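Local coordinates for K Homology domain-containing protein (PDB 1TUA), which is of unknown function but probably binds RNA, as KH-domain proteins generally do, at residues V67-S71 with L72-P76; A150-A153 with I154-A158; Y167-L170 with E171-R175; R175-K178 with R179-L183. All coordinates share one frame; numbering follows the deposited sequence.

Contact 1: V67-S71 with L72-P76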
loop_
_atom_site.group_PDB
_atom_site.type_symbol
_atom_site.label_atom_id
_atom_site.label_comp_id
_atom_site.label_asym_id
_atom_site.label_seq_id
_atom_site.Cartn_x
_atom_site.Cartn_y
_atom_site.Cartn_z
ATOM N N VAL A 67 -0.199 -1.991 9.472
ATOM C CA VAL A 67 0.336 -0.861 10.232
ATOM C C VAL A 67 1.168 0.051 9.327
ATOM O O VAL A 67 1.043 1.274 9.375
ATOM C CB VAL A 67 1.216 -1.344 11.402
ATOM C CG1 VAL A 67 1.961 -0.155 12.019
ATOM C CG2 VAL A 67 0.343 -2.034 12.454
ATOM N N LYS A 68 2.023 -0.545 8.505
ATOM C CA LYS A 68 2.859 0.238 7.604
ATOM C C LYS A 68 1.993 1.025 6.627
ATOM O O LYS A 68 2.262 2.194 6.358
ATOM C CB LYS A 68 3.819 -0.676 6.837
ATOM C CG LYS A 68 4.700 0.069 5.844
ATOM C CD LYS A 68 5.614 -0.889 5.086
ATOM C CE LYS A 68 6.478 -0.147 4.061
ATOM N NZ LYS A 68 7.302 -1.078 3.219
ATOM N N ALA A 69 0.950 0.385 6.103
ATOM C CA ALA A 69 0.043 1.035 5.155
ATOM C C ALA A 69 -0.672 2.248 5.776
ATOM O O ALA A 69 -0.858 3.273 5.115
ATOM C CB ALA A 69 -0.982 0.023 4.629
ATOM N N ILE A 70 -1.078 2.133 7.038
ATOM C CA ILE A 70 -1.746 3.248 7.713
ATOM C C ILE A 70 -0.742 4.378 7.939
ATOM O O ILE A 70 -1.062 5.558 7.767
ATOM C CB ILE A 70 -2.353 2.800 9.063
ATOM C CG1 ILE A 70 -3.481 1.795 8.795
ATOM C CG2 ILE A 70 -2.861 4.021 9.856
ATOM C CD1 ILE A 70 -3.994 1.101 10.040
ATOM N N SER A 71 0.476 4.007 8.317
ATOM C CA SER A 71 1.547 4.979 8.532
ATOM C C SER A 71 1.807 5.770 7.244
ATOM O O SER A 71 2.041 6.977 7.276
ATOM C CB SER A 71 2.828 4.253 8.962
ATOM O OG SER A 71 3.898 5.163 9.145
ATOM N N LEU A 72 1.757 5.077 6.111
ATOM C CA LEU A 72 1.980 5.700 4.806
ATOM C C LEU A 72 0.867 6.653 4.369
ATOM O O LEU A 72 1.054 7.452 3.445
ATOM C CB LEU A 72 2.188 4.622 3.742
ATOM C CG LEU A 72 3.548 3.922 3.817
ATOM C CD1 LEU A 72 3.542 2.689 2.936
ATOM C CD2 LEU A 72 4.643 4.890 3.391
ATOM N N GLY A 73 -0.292 6.572 5.016
ATOM C CA GLY A 73 -1.375 7.474 4.662
ATOM C C GLY A 73 -2.740 6.858 4.417
ATOM O O GLY A 73 -3.743 7.574 4.400
ATOM N N PHE A 74 -2.793 5.545 4.215
ATOM C CA PHE A 74 -4.063 4.870 3.979
ATOM C C PHE A 74 -4.947 4.856 5.218
ATOM O O PHE A 74 -4.465 4.656 6.326
ATOM C CB PHE A 74 -3.845 3.399 3.592
ATOM C CG PHE A 74 -3.562 3.170 2.132
ATOM C CD1 PHE A 74 -4.534 3.432 1.166
ATOM C CD2 PHE A 74 -2.339 2.646 1.727
ATOM C CE1 PHE A 74 -4.293 3.171 -0.180
ATOM C CE2 PHE A 74 -2.084 2.378 0.379
ATOM C CZ PHE A 74 -3.065 2.641 -0.576
ATOM N N PRO A 75 -6.254 5.095 5.047
ATOM C CA PRO A 75 -7.112 5.049 6.233
ATOM C C PRO A 75 -7.190 3.556 6.596
ATOM O O PRO A 75 -7.046 2.689 5.721
ATOM C CB PRO A 75 -8.448 5.600 5.721
ATOM C CG PRO A 75 -8.412 5.304 4.248
ATOM C CD PRO A 75 -6.983 5.632 3.887
ATOM N N PRO A 76 -7.404 3.230 7.880
ATOM C CA PRO A 76 -7.483 1.821 8.282
ATOM C C PRO A 76 -8.355 0.930 7.392
ATOM O O PRO A 76 -7.951 -0.171 7.023
ATOM C CB PRO A 76 -8.012 1.906 9.705
ATOM C CG PRO A 76 -7.344 3.146 10.202
ATOM C CD PRO A 76 -7.527 4.114 9.053
#
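K68 and L72 are joined by a regular i to i+4 bond near the end of helix 57-72, L72 N giving its proton to K68 O at 2.9 Å. The next two amides close the helix differently. F74 N reaches back five residues to A69 O at 3.1 Å, and G73 N bonds I70 O at 3.0 Å from above the carbonyl plane, with a weak second branch to A69 O. I70 O also accepts R14 NE. I70 CA lies 3.4 Å from F74 O in a nearly straight CA-H...O contact that adds to the closure.

This is a Schellman motif, and its turn rests on G73, whose phi of 131° would jam a side chain against the carbonyl oxygen of L72. Just beyond it P75 is the N-cap of helix 76-79, and P76 opens that helix, where the missing amide proton costs no helical bond.

Apolar contacts fill the bend. With CG placed anti to its carbonyl carbon (chi1 -84°), F74 keeps CD2 at 4.1 Å from A69 CB, and A69 O lies at the edge of the ring, near its plane. I70 CD1 meets P76 CG at 3.9 Å, the two side chains crossing at about a right angle. K68 and L72 run alongside each other, K68 CG being 4.1 Å from L72 CD1. L72 and F74 turn their hydrocarbon onto strand 137-141, L72 also onto strand 87-93 of the same second KH sheet; I70 packs on helix 15-19, and the buried S71 OG is satisfied by K11 N.

Contact 2: A150-A153 with I154-A158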
loop_
_atom_site.group_PDB
_atom_site.type_symbol
_atom_site.label_atom_id
_atom_site.label_comp_id
_atom_site.label_asym_id
_atom_site.label_seq_id
_atom_site.Cartn_x
_atom_site.Cartn_y
_atom_site.Cartn_z
ATOM N N ALA A 150 0.496 -0.799 -11.531
ATOM C CA ALA A 150 0.195 0.535 -11.022
ATOM C C ALA A 150 1.486 1.287 -10.673
ATOM O O ALA A 150 1.621 2.482 -10.937
ATOM C CB ALA A 150 -0.697 0.425 -9.785
ATOM N N LYS A 151 2.432 0.573 -10.070
ATOM C CA LYS A 151 3.708 1.159 -9.678
ATOM C C LYS A 151 4.401 1.747 -10.902
ATOM O O LYS A 151 4.900 2.875 -10.877
ATOM C CB LYS A 151 4.596 0.084 -9.048
ATOM C CG LYS A 151 5.995 0.542 -8.660
ATOM C CD LYS A 151 6.829 -0.647 -8.195
ATOM C CE LYS A 151 8.230 -0.232 -7.764
ATOM N NZ LYS A 151 8.244 0.451 -6.437
ATOM N N GLN A 152 4.425 0.966 -11.977
ATOM C CA GLN A 152 5.052 1.397 -13.212
ATOM C C GLN A 152 4.360 2.650 -13.761
ATOM O O GLN A 152 5.027 3.617 -14.139
ATOM C CB GLN A 152 5.008 0.249 -14.227
ATOM C CG GLN A 152 5.602 0.573 -15.578
ATOM C CD GLN A 152 5.600 -0.626 -16.506
ATOM O OE1 GLN A 152 4.639 -1.399 -16.548
ATOM N NE2 GLN A 152 6.674 -0.782 -17.268
ATOM N N ALA A 153 3.026 2.641 -13.794
ATOM C CA ALA A 153 2.273 3.792 -14.289
ATOM C C ALA A 153 2.594 5.041 -13.461
ATOM O O ALA A 153 2.785 6.133 -14.011
ATOM C CB ALA A 153 0.780 3.500 -14.248
ATOM N N ILE A 154 2.650 4.879 -12.139
ATOM C CA ILE A 154 2.970 5.991 -11.249
ATOM C C ILE A 154 4.381 6.505 -11.540
ATOM O O ILE A 154 4.604 7.711 -11.616
ATOM C CB ILE A 154 2.898 5.572 -9.765
ATOM C CG1 ILE A 154 1.461 5.188 -9.395
ATOM C CG2 ILE A 154 3.406 6.710 -8.882
ATOM C CD1 ILE A 154 0.482 6.333 -9.487
ATOM N N GLU A 155 5.333 5.591 -11.700
ATOM C CA GLU A 155 6.699 6.001 -11.997
ATOM C C GLU A 155 6.756 6.762 -13.328
ATOM O O GLU A 155 7.439 7.787 -13.436
ATOM C CB GLU A 155 7.617 4.779 -12.038
ATOM C CG GLU A 155 7.767 4.098 -10.687
ATOM C CD GLU A 155 8.558 2.800 -10.759
ATOM O OE1 GLU A 155 8.299 1.988 -11.677
ATOM O OE2 GLU A 155 9.430 2.587 -9.891
ATOM N N MET A 156 6.036 6.267 -14.335
ATOM C CA MET A 156 6.005 6.921 -15.647
ATOM C C MET A 156 5.470 8.354 -15.540
ATOM O O MET A 156 5.974 9.259 -16.204
ATOM C CB MET A 156 5.146 6.119 -16.633
ATOM C CG MET A 156 5.800 4.837 -17.156
ATOM S SD MET A 156 4.662 3.809 -18.122
ATOM C CE MET A 156 4.541 4.703 -19.625
ATOM N N LEU A 157 4.452 8.562 -14.707
ATOM C CA LEU A 157 3.897 9.902 -14.538
ATOM C C LEU A 157 4.883 10.790 -13.791
ATOM O O LEU A 157 5.013 11.972 -14.100
ATOM C CB LEU A 157 2.568 9.860 -13.773
ATOM C CG LEU A 157 1.352 9.280 -14.499
ATOM C CD1 LEU A 157 0.133 9.345 -13.586
ATOM C CD2 LEU A 157 1.096 10.058 -15.773
ATOM N N ALA A 158 5.582 10.216 -12.810
ATOM C CA ALA A 158 6.554 10.972 -12.023
ATOM C C ALA A 158 7.735 11.376 -12.892
ATOM O O ALA A 158 8.525 12.242 -12.517
ATOM C CB ALA A 158 7.040 10.142 -10.838
#
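Helix 144-158 is the closing helix of a beta-alpha-alpha-beta-beta-alpha unit, the order expected of a type I KH domain, and within it K151 and E155 sit one turn apart on the more open side. Four i to i+4 bonds hold the turn: I154 N to A150 O, E155 N to K151 O, M156 N to Q152 O (2.8 Å) and L157 N to A153 O (3.0 Å). E155 CG, anti to its own carbonyl carbon (chi1 -66°), lies 3.1 Å from K151 O, and its carboxylate continues back across the lysine chain. K151 is extended until chi4 bends it, and K151 CE, 3.7 Å from E155 OE2, comes closer than the ammonium. With K151 NZ at 4.2 Å from E155 OE2, the charges probably attract at this distance, which is beyond a salt bridge. With an alanine in place of E155, the K151 ammonium would probably lose this nearby opposite charge, and its methylenes their cover. The inner side is apolar: A150, I154 and L157 pack on I123 of helix 118-127, and the small A153 lets V166 of helix 163-188 come close. Outward again, Q152 CG rests 4.2 Å from the sulfur M156 SD.

Contact 3: Y167-L170 with E171-R175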
loop_
_atom_site.group_PDB
_atom_site.type_symbol
_atom_site.label_atom_id
_atom_site.label_comp_id
_atom_site.label_asym_id
_atom_site.label_seq_id
_atom_site.Cartn_x
_atom_site.Cartn_y
_atom_site.Cartn_z
ATOM N N TYR A 167 -1.737 5.629 -19.767
ATOM C CA TYR A 167 -2.955 4.831 -19.815
ATOM C C TYR A 167 -2.916 3.792 -20.929
ATOM O O TYR A 167 -3.346 2.656 -20.742
ATOM C CB TYR A 167 -4.188 5.718 -19.998
ATOM C CG TYR A 167 -4.359 6.792 -18.947
ATOM C CD1 TYR A 167 -3.962 6.584 -17.619
ATOM C CD2 TYR A 167 -4.926 8.020 -19.275
ATOM C CE1 TYR A 167 -4.126 7.584 -16.646
ATOM C CE2 TYR A 167 -5.095 9.021 -18.317
ATOM C CZ TYR A 167 -4.694 8.800 -17.009
ATOM O OH TYR A 167 -4.856 9.804 -16.083
ATOM N N ARG A 168 -2.407 4.174 -22.093
ATOM C CA ARG A 168 -2.334 3.238 -23.207
ATOM C C ARG A 168 -1.417 2.066 -22.835
ATOM O O ARG A 168 -1.724 0.905 -23.112
ATOM C CB ARG A 168 -1.797 3.947 -24.449
ATOM C CG ARG A 168 -2.511 3.562 -25.728
ATOM C CD ARG A 168 -1.747 4.064 -26.948
ATOM N NE ARG A 168 -1.488 5.505 -26.904
ATOM C CZ ARG A 168 -2.432 6.442 -26.945
ATOM N NH1 ARG A 168 -3.713 6.094 -27.029
ATOM N NH2 ARG A 168 -2.094 7.726 -26.912
ATOM N N HIS A 169 -0.290 2.376 -22.202
ATOM C CA HIS A 169 0.664 1.355 -21.782
ATOM C C HIS A 169 0.064 0.447 -20.706
ATOM O O HIS A 169 0.174 -0.778 -20.783
ATOM C CB HIS A 169 1.936 2.021 -21.258
ATOM C CG HIS A 169 2.924 1.060 -20.679
ATOM N ND1 HIS A 169 2.810 0.555 -19.400
ATOM C CD2 HIS A 169 4.029 0.489 -21.213
ATOM C CE1 HIS A 169 3.804 -0.286 -19.172
ATOM N NE2 HIS A 169 4.557 -0.344 -20.256
ATOM N N LEU A 170 -0.571 1.060 -19.711
ATOM C CA LEU A 170 -1.206 0.329 -18.617
ATOM C C LEU A 170 -2.285 -0.596 -19.178
ATOM O O LEU A 170 -2.466 -1.718 -18.711
ATOM C CB LEU A 170 -1.817 1.326 -17.632
ATOM C CG LEU A 170 -2.292 0.840 -16.264
ATOM C CD1 LEU A 170 -1.185 0.066 -15.559
ATOM C CD2 LEU A 170 -2.724 2.055 -15.444
ATOM N N GLU A 171 -2.986 -0.103 -20.192
ATOM C CA GLU A 171 -4.046 -0.837 -20.880
ATOM C C GLU A 171 -3.476 -2.141 -21.455
ATOM O O GLU A 171 -4.069 -3.217 -21.312
ATOM C CB GLU A 171 -4.586 0.028 -22.023
ATOM C CG GLU A 171 -5.810 -0.509 -22.726
ATOM C CD GLU A 171 -7.084 0.058 -22.156
ATOM O OE1 GLU A 171 -7.145 1.286 -21.945
ATOM O OE2 GLU A 171 -8.029 -0.718 -21.930
ATOM N N ARG A 172 -2.321 -2.029 -22.111
ATOM C CA ARG A 172 -1.660 -3.185 -22.709
ATOM C C ARG A 172 -1.263 -4.174 -21.626
ATOM O O ARG A 172 -1.507 -5.374 -21.748
ATOM C CB ARG A 172 -0.408 -2.750 -23.474
ATOM C CG ARG A 172 -0.677 -1.724 -24.555
ATOM C CD ARG A 172 -1.444 -2.314 -25.728
ATOM N NE ARG A 172 -1.929 -1.270 -26.631
ATOM C CZ ARG A 172 -1.157 -0.343 -27.194
ATOM N NH1 ARG A 172 0.151 -0.320 -26.955
ATOM N NH2 ARG A 172 -1.694 0.567 -27.995
ATOM N N ILE A 173 -0.644 -3.659 -20.570
ATOM C CA ILE A 173 -0.202 -4.489 -19.459
ATOM C C ILE A 173 -1.364 -5.205 -18.776
ATOM O O ILE A 173 -1.284 -6.406 -18.505
ATOM C CB ILE A 173 0.546 -3.643 -18.394
ATOM C CG1 ILE A 173 1.818 -3.040 -19.001
ATOM C CG2 ILE A 173 0.876 -4.499 -17.182
ATOM C CD1 ILE A 173 2.803 -4.060 -19.516
ATOM N N MET A 174 -2.441 -4.473 -18.499
ATOM C CA MET A 174 -3.597 -5.052 -17.819
ATOM C C MET A 174 -4.430 -6.000 -18.680
ATOM O O MET A 174 -4.974 -6.982 -18.173
ATOM C CB MET A 174 -4.483 -3.945 -17.244
ATOM C CG MET A 174 -3.906 -3.285 -15.986
ATOM S SD MET A 174 -3.610 -4.443 -14.607
ATOM C CE MET A 174 -5.198 -5.225 -14.502
ATOM N N ARG A 175 -4.539 -5.717 -19.975
ATOM C CA ARG A 175 -5.300 -6.600 -20.845
ATOM C C ARG A 175 -4.553 -7.940 -20.914
ATOM O O ARG A 175 -5.158 -9.011 -20.952
ATOM C CB ARG A 175 -5.455 -5.976 -22.240
ATOM C CG ARG A 175 -6.419 -6.751 -23.132
ATOM C CD ARG A 175 -6.688 -6.082 -24.469
ATOM N NE ARG A 175 -7.197 -7.079 -25.405
ATOM C CZ ARG A 175 -7.346 -6.890 -26.713
ATOM N NH1 ARG A 175 -7.031 -5.724 -27.266
ATOM N NH2 ARG A 175 -7.780 -7.887 -27.476
#
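H169 sends its ring away from the backbone N (CG anti, chi1 174°), while I173 turns CG1 anti to its carbonyl carbon (chi1 -63°), and these two choices bring the groups together. H169 CE1 comes to 3.4 Å from I173 CG1, with I173 CD1 a little farther off at 3.9 Å from that same CE1. I173 CG1 approaches the imidazole obliquely, a van der Waals contact.

R172 bends at chi2, and its guanidinium lies alongside R168. There R172 NH2 lies 3.7 Å from R168 CD, and R168 O sits over one face of the R172 guanidinium, displaced toward its rim. L170 and M174 touch more loosely, L170 CD1 being 4.3 Å from M174 CG. Beneath the side chains run ordinary helical bonds, among them I173 N to H169 O at 3.0 Å and M174 N to L170 O at 2.8 Å.

Residue types follow the faces of helix 163-188. L170 is buried against A149 of helix 144-158 and M126 and T127 of helix 118-127, where a branched aliphatic chain suits; R168 and R172 are exposed in the protein and also touch crystal neighbours. The R172 guanidinium packs on the methylenes of R168 while the charged groups stay apart, R168 NE being 5.1 Å from R172 NH2, and this spacing probably limits their repulsion.

Contact 4: R175-K178 with R179-L183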
loop_
_atom_site.group_PDB
_atom_site.type_symbol
_atom_site.label_atom_id
_atom_site.label_comp_id
_atom_site.label_asym_id
_atom_site.label_seq_id
_atom_site.Cartn_x
_atom_site.Cartn_y
_atom_site.Cartn_z
ATOM N N ARG A 175 -4.539 -5.717 -19.975
ATOM C CA ARG A 175 -5.300 -6.600 -20.845
ATOM C C ARG A 175 -4.553 -7.940 -20.914
ATOM O O ARG A 175 -5.158 -9.011 -20.952
ATOM C CB ARG A 175 -5.455 -5.976 -22.240
ATOM C CG ARG A 175 -6.419 -6.751 -23.132
ATOM C CD ARG A 175 -6.688 -6.082 -24.469
ATOM N NE ARG A 175 -7.197 -7.079 -25.405
ATOM C CZ ARG A 175 -7.346 -6.890 -26.713
ATOM N NH1 ARG A 175 -7.031 -5.724 -27.266
ATOM N NH2 ARG A 175 -7.780 -7.887 -27.476
ATOM N N GLU A 176 -3.226 -7.872 -20.889
ATOM C CA GLU A 176 -2.377 -9.059 -20.933
ATOM C C GLU A 176 -2.558 -9.905 -19.665
ATOM O O GLU A 176 -2.668 -11.133 -19.728
ATOM C CB GLU A 176 -0.916 -8.623 -21.060
ATOM C CG GLU A 176 0.090 -9.751 -21.148
ATOM C CD GLU A 176 1.511 -9.263 -20.881
ATOM O OE1 GLU A 176 1.921 -8.250 -21.500
ATOM O OE2 GLU A 176 2.215 -9.892 -20.051
ATOM N N ILE A 177 -2.582 -9.238 -18.516
ATOM C CA ILE A 177 -2.749 -9.911 -17.229
ATOM C C ILE A 177 -4.110 -10.608 -17.139
ATOM O O ILE A 177 -4.201 -11.783 -16.769
ATOM C CB ILE A 177 -2.610 -8.890 -16.063
ATOM C CG1 ILE A 177 -1.170 -8.375 -16.008
ATOM C CG2 ILE A 177 -3.004 -9.529 -14.735
ATOM C CD1 ILE A 177 -0.965 -7.220 -15.055
ATOM N N LYS A 178 -5.164 -9.880 -17.489
ATOM C CA LYS A 178 -6.507 -10.429 -17.428
ATOM C C LYS A 178 -6.734 -11.502 -18.484
ATOM O O LYS A 178 -7.426 -12.485 -18.234
ATOM C CB LYS A 178 -7.541 -9.315 -17.581
ATOM C CG LYS A 178 -7.572 -8.339 -16.423
ATOM C CD LYS A 178 -8.729 -7.380 -16.588
ATOM C CE LYS A 178 -8.854 -6.457 -15.404
ATOM N NZ LYS A 178 -10.025 -5.551 -15.571
ATOM N N ARG A 179 -6.161 -11.316 -19.668
ATOM C CA ARG A 179 -6.320 -12.313 -20.717
ATOM C C ARG A 179 -5.728 -13.633 -20.234
ATOM O O ARG A 179 -6.358 -14.686 -20.342
ATOM C CB ARG A 179 -5.620 -11.863 -22.005
ATOM C CG ARG A 179 -5.729 -12.868 -23.153
ATOM C CD ARG A 179 -5.592 -12.185 -24.509
ATOM N NE ARG A 179 -5.719 -13.124 -25.621
ATOM C CZ ARG A 179 -4.790 -14.015 -25.956
ATOM N NH1 ARG A 179 -3.656 -14.088 -25.264
ATOM N NH2 ARG A 179 -4.994 -14.838 -26.982
ATOM N N ARG A 180 -4.521 -13.564 -19.682
ATOM C CA ARG A 180 -3.835 -14.746 -19.177
ATOM C C ARG A 180 -4.654 -15.419 -18.085
ATOM O O ARG A 180 -4.750 -16.645 -18.031
ATOM C CB ARG A 180 -2.469 -14.353 -18.626
ATOM C CG ARG A 180 -1.532 -15.515 -18.396
ATOM C CD ARG A 180 -0.199 -15.032 -17.851
ATOM N NE ARG A 180 0.266 -13.830 -18.542
ATOM C CZ ARG A 180 0.287 -12.612 -17.999
ATOM N NH1 ARG A 180 -0.128 -12.430 -16.749
ATOM N NH2 ARG A 180 0.707 -11.571 -18.710
ATOM N N GLU A 181 -5.246 -14.617 -17.209
ATOM C CA GLU A 181 -6.054 -15.172 -16.135
ATOM C C GLU A 181 -7.264 -15.896 -16.714
ATOM O O GLU A 181 -7.577 -17.016 -16.313
ATOM C CB GLU A 181 -6.512 -14.067 -15.171
ATOM C CG GLU A 181 -5.360 -13.320 -14.512
ATOM C CD GLU A 181 -5.818 -12.304 -13.470
ATOM O OE1 GLU A 181 -6.777 -11.549 -13.742
ATOM O OE2 GLU A 181 -5.203 -12.258 -12.382
ATOM N N ARG A 182 -7.941 -15.260 -17.664
ATOM C CA ARG A 182 -9.114 -15.859 -18.282
ATOM C C ARG A 182 -8.773 -17.178 -18.974
ATOM O O ARG A 182 -9.517 -18.159 -18.857
ATOM C CB ARG A 182 -9.734 -14.887 -19.288
ATOM C CG ARG A 182 -10.866 -15.476 -20.114
ATOM C CD ARG A 182 -11.529 -14.412 -20.969
ATOM N NE ARG A 182 -10.582 -13.710 -21.835
ATOM C CZ ARG A 182 -10.053 -14.216 -22.946
ATOM N NH1 ARG A 182 -10.372 -15.441 -23.343
ATOM N NH2 ARG A 182 -9.211 -13.491 -23.670
ATOM N N LEU A 183 -7.647 -17.206 -19.684
ATOM C CA LEU A 183 -7.237 -18.414 -20.391
ATOM C C LEU A 183 -6.876 -19.534 -19.421
ATOM O O LEU A 183 -7.186 -20.698 -19.676
ATOM C CB LEU A 183 -6.059 -18.120 -21.334
ATOM C CG LEU A 183 -6.299 -17.106 -22.464
ATOM C CD1 LEU A 183 -5.064 -17.035 -23.333
ATOM C CD2 LEU A 183 -7.505 -17.495 -23.301
HETATM O O HOH W 1 -2.452 -13.028 -15.336
#
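I177 O is met from two directions: it accepts the helical bond of E181 N at 3.1 Å, and the hydrogen bond of a water 2.6 Å from it. The same water is weakly bonded by R180 NH1. The other terminal nitrogen of this arginine makes the main side-chain link, a salt bridge of 2.6 Å between E176 OE2 and R180 NH2. E176 extends with CG anti to its backbone N (chi1 -179°), and R180 runs beside it, bending at chi3 to bring the guanidinium back over the turn. The carboxylate carbon lies in the guanidinium plane at its edge, yet the two planes stand 80° apart, and the backbone oxygen E176 O lies 3.5 Å above one guanidinium face, displaced toward its rim. A leucine in place of R180 would probably leave the E176 carboxylate without its charge partner and the water without its weak nitrogen donor. I177 and E181 lie side by side, I177 CG2 being 4.1 Å from E181 CD; the carboxylate of E181 goes on to a salt bridge with R146. Long polar residues suit the exposed side of helix 163-188, whereas the buried I177 faces helix 144-158, packing on E145 and R146.

Overall arrangement
Contact 1 is the most buried and stands apart, about 20 Å from contact 2 and 28 to 30 Å from contacts 3 and 4, centre to centre. It ends a helix, and its chemistry is capping bonds and apolar packing between helix 15-19 and strands 87-93 and 137-141. The other three are turns inside two successive helices. Contacts 2 and 3 are partly buried and touch each other, Q152 OE1 lying 3.0 Å from H169 CE1 and A153 CB 4.0 Å from L170 CD2, so helix 144-158 meets helix 163-188 there. Contact 4 continues contact 3 through the shared R175 and lies at the surface, where a true salt bridge replaces the unbridged charge pair of contact 2.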